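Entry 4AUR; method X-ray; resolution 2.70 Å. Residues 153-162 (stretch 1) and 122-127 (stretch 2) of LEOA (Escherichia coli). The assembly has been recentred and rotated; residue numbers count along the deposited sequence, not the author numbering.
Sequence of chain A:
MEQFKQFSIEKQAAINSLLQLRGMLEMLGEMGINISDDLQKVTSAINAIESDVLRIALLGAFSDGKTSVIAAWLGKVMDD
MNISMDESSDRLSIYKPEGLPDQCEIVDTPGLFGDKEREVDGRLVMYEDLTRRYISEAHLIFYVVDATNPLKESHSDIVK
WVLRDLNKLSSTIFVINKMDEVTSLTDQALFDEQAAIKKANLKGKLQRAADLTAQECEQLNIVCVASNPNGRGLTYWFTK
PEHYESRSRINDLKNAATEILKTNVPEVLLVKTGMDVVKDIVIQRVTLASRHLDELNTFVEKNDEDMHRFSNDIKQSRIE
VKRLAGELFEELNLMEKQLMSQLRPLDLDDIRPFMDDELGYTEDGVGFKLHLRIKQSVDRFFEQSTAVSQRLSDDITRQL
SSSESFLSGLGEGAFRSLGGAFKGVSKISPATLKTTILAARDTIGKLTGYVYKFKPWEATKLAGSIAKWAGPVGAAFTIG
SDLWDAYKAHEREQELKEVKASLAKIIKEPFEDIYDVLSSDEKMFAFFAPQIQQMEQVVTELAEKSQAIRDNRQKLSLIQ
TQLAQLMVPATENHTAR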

# COMPACT_ATOMS: atom_id res chain seq x y z
N GLU A 153 -17.39 33.23 -44.04
CA GLU A 153 -16.02 33.72 -44.16
C GLU A 153 -15.61 34.58 -42.98
O GLU A 153 -14.44 34.63 -42.62
CB GLU A 153 -15.85 34.50 -45.48
CG GLU A 153 -15.71 33.64 -46.73
CD GLU A 153 -17.01 33.00 -47.23
OE1 GLU A 153 -18.12 33.40 -46.77
OE2 GLU A 153 -16.92 32.09 -48.08
N SER A 154 -16.59 35.24 -42.37
CA SER A 154 -16.36 36.21 -41.29
C SER A 154 -16.22 35.62 -39.88
O SER A 154 -15.93 36.33 -38.92
CB SER A 154 -17.54 37.21 -41.30
OG SER A 154 -18.79 36.52 -41.39
N HIS A 155 -16.41 34.31 -39.76
CA HIS A 155 -16.57 33.68 -38.45
C HIS A 155 -15.29 33.17 -37.83
O HIS A 155 -15.34 32.63 -36.75
CB HIS A 155 -17.57 32.53 -38.57
CG HIS A 155 -18.99 32.97 -38.64
ND1 HIS A 155 -20.04 32.12 -38.36
CD2 HIS A 155 -19.54 34.17 -38.92
CE1 HIS A 155 -21.18 32.79 -38.47
NE2 HIS A 155 -20.90 34.03 -38.81
N SER A 156 -14.15 33.33 -38.48
CA SER A 156 -12.92 32.80 -37.92
C SER A 156 -12.83 33.03 -36.42
O SER A 156 -12.58 32.10 -35.66
CB SER A 156 -11.72 33.44 -38.57
OG SER A 156 -11.52 32.94 -39.87
N ASP A 157 -13.03 34.26 -35.98
CA ASP A 157 -12.68 34.62 -34.60
C ASP A 157 -13.72 34.13 -33.57
O ASP A 157 -13.41 34.03 -32.37
CB ASP A 157 -12.38 36.13 -34.47
CG ASP A 157 -13.53 37.01 -34.89
OD1 ASP A 157 -14.53 36.46 -35.41
OD2 ASP A 157 -13.45 38.24 -34.72
N ILE A 158 -14.92 33.78 -34.05
CA ILE A 158 -15.98 33.24 -33.24
C ILE A 158 -15.72 31.77 -32.97
O ILE A 158 -15.90 31.27 -31.85
CB ILE A 158 -17.31 33.33 -33.98
CG1 ILE A 158 -17.67 34.80 -34.23
CG2 ILE A 158 -18.41 32.65 -33.18
CD1 ILE A 158 -18.94 34.97 -35.06
N VAL A 159 -15.33 31.05 -34.01
CA VAL A 159 -14.85 29.69 -33.84
C VAL A 159 -13.68 29.64 -32.86
O VAL A 159 -13.59 28.75 -32.06
CB VAL A 159 -14.43 29.10 -35.19
CG1 VAL A 159 -13.67 27.80 -35.01
CG2 VAL A 159 -15.65 28.90 -36.09
N LYS A 160 -12.77 30.60 -32.93
CA LYS A 160 -11.64 30.66 -32.02
C LYS A 160 -12.10 30.95 -30.60
O LYS A 160 -11.58 30.43 -29.63
CB LYS A 160 -10.67 31.74 -32.47
CG LYS A 160 -9.36 31.74 -31.72
CD LYS A 160 -8.38 32.74 -32.28
CE LYS A 160 -6.97 32.48 -31.75
NZ LYS A 160 -5.93 32.77 -32.78
N TRP A 161 -13.08 31.83 -30.50
CA TRP A 161 -13.64 32.22 -29.21
C TRP A 161 -14.21 31.02 -28.49
O TRP A 161 -13.99 30.83 -27.33
CB TRP A 161 -14.73 33.24 -29.47
CG TRP A 161 -15.40 33.77 -28.28
CD1 TRP A 161 -14.82 34.34 -27.20
CD2 TRP A 161 -16.81 33.80 -28.05
NE1 TRP A 161 -15.77 34.73 -26.31
CE2 TRP A 161 -17.01 34.40 -26.81
CE3 TRP A 161 -17.93 33.37 -28.77
CZ2 TRP A 161 -18.28 34.59 -26.26
CZ3 TRP A 161 -19.19 33.56 -28.24
CH2 TRP A 161 -19.36 34.17 -26.99
N VAL A 162 -14.93 30.19 -29.23
CA VAL A 162 -15.58 29.02 -28.66
C VAL A 162 -14.60 27.93 -28.36
O VAL A 162 -14.63 27.34 -27.28
CB VAL A 162 -16.63 28.47 -29.63
CG1 VAL A 162 -17.23 27.18 -29.10
CG2 VAL A 162 -17.72 29.49 -29.81
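Stretch 2 (122-127) GRLVMY

Stretch 2 packs as a short, compact segment against one side of the helix that runs through residues 156-162 of stretch 1. Its backbone makes a type I beta turn from Gly-122 to Val-125, and residues 124-126 keep helical phi/psi values without the regular bonding of a helix; one bond within the segment, from Tyr-127 N to Leu-124 O at 3.0 Å, holds its end in a tight curl. So short and curled a piece has no useful axis, and no crossing angle describes it. Its direction is better given by its partners: Arg-123 meets the start of the helix and the residues just before it, whereas Met-126 reaches Trp-161 further along, so contacts advance along both stretches together. The backbones come nearest at Trp-161 and Met-126, whose CA atoms are 7.2 Å apart, and the two stretches bury 368 Å² between them.

The charged contact lies at the Arg-123 end. Asp-157 points its CA-to-CB bond toward stretch 2, as Arg-123 does toward stretch 1, and a salt bridge joins Asp-157 OD1 to Arg-123 NH1 at 2.8 Å. The carboxylate oxygen approaches the guanidinium at its edge, near its plane, where the N-H groups point. A long, flexible arginine suits this place because it can carry its charge from the turn to the helix while offering several donors at its tip.

Two hydrogen bonds tie side chains to backbone carbonyls, one in each direction, and both are weak. Arg-123 NH1 donates to Ser-154 O at 3.2 Å, with an angle of 125° at the hydrogen, so the same nitrogen serves both the carboxylate and a carbonyl of the loop before the helix. At the other end Trp-161 NE1 donates to Met-126 O; the distance of 2.9 Å is short, but the angle of 118° is far from linear. Tryptophan fits here because its indole offers an N-H on a broad apolar ring, so it can give a weak bond to the carbonyl while its face packs on the side chain of Met-126.

The apolar contacts centre on Met-126, a selenomethionine, which has more of its surface covered by the opposing stretch than any other residue here. Met-126 CB lies over one face of the Trp-161 indole, 3.8 Å from the centroid of the five-membered ring and 11° off the normal, a CH-pi contact. Met-126 SE stands 4.3 Å from the centroid of the Trp-161 five-membered ring, in an oblique sulfur-aromatic arrangement, and 4.0 Å from Ile-158 CG1. The unbranched side chain can thus follow the helix surface from the indole to the isoleucine, while the large, polarizable chalcogen atom of a methionine, here selenium in place of sulfur, can pack against aromatic and aliphatic neighbours alike. One turn of helix separates Asp-157 from Trp-161, which places both on the side that faces stretch 2. Ile-158, whose CA-to-CB bond points sideways, brings its end nearer: Ile-158 CD1 lies 3.8 Å from Arg-123 NH2, so this aliphatic side chain touches both Arg-123 and Met-126.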

# COMPACT_ATOMS: atom_id res chain seq x y z
N GLY A 122 -20.12 44.50 -33.38
CA GLY A 122 -21.01 43.67 -32.58
C GLY A 122 -20.19 42.55 -31.96
O GLY A 122 -20.70 41.77 -31.16
N ARG A 123 -18.90 42.50 -32.34
CA ARG A 123 -17.88 41.58 -31.80
C ARG A 123 -17.34 41.97 -30.41
O ARG A 123 -16.35 41.39 -29.95
CB ARG A 123 -16.71 41.45 -32.80
CG ARG A 123 -16.83 40.25 -33.73
CD ARG A 123 -16.78 40.60 -35.22
NE ARG A 123 -17.87 39.93 -35.93
CZ ARG A 123 -17.84 38.68 -36.40
NH1 ARG A 123 -16.75 37.93 -36.28
NH2 ARG A 123 -18.90 38.19 -37.02
N LEU A 124 -17.96 42.94 -29.76
CA LEU A 124 -17.60 43.28 -28.39
C LEU A 124 -18.18 42.28 -27.40
O LEU A 124 -17.61 42.08 -26.33
CB LEU A 124 -18.07 44.70 -28.03
CG LEU A 124 -17.04 45.81 -28.23
CD1 LEU A 124 -17.65 47.16 -27.86
CD2 LEU A 124 -15.75 45.55 -27.43
N VAL A 125 -19.29 41.65 -27.75
CA VAL A 125 -19.95 40.71 -26.84
C VAL A 125 -19.10 39.47 -26.56
O VAL A 125 -19.40 38.73 -25.63
CB VAL A 125 -21.33 40.25 -27.35
CG1 VAL A 125 -22.22 41.45 -27.64
CG2 VAL A 125 -21.21 39.35 -28.58
N MSE A 126 -18.06 39.24 -27.34
CA MSE A 126 -17.20 38.10 -27.12
C MSE A 126 -16.31 38.35 -25.94
O MSE A 126 -15.77 37.41 -25.34
CB MSE A 126 -16.41 37.87 -28.39
CG MSE A 126 -17.33 37.55 -29.57
SE MSE A 126 -16.33 36.53 -30.92
CE MSE A 126 -14.71 37.65 -30.96
N TYR A 127 -16.16 39.61 -25.56
CA TYR A 127 -15.31 39.98 -24.44
C TYR A 127 -16.09 40.43 -23.21
O TYR A 127 -15.54 41.06 -22.34
CB TYR A 127 -14.31 41.07 -24.90
CG TYR A 127 -13.41 40.67 -26.08
CD1 TYR A 127 -13.00 39.33 -26.26
CD2 TYR A 127 -12.98 41.62 -27.02
CE1 TYR A 127 -12.20 38.96 -27.32
CE2 TYR A 127 -12.17 41.25 -28.08
CZ TYR A 127 -11.78 39.92 -28.23
OH TYR A 127 -10.98 39.52 -29.28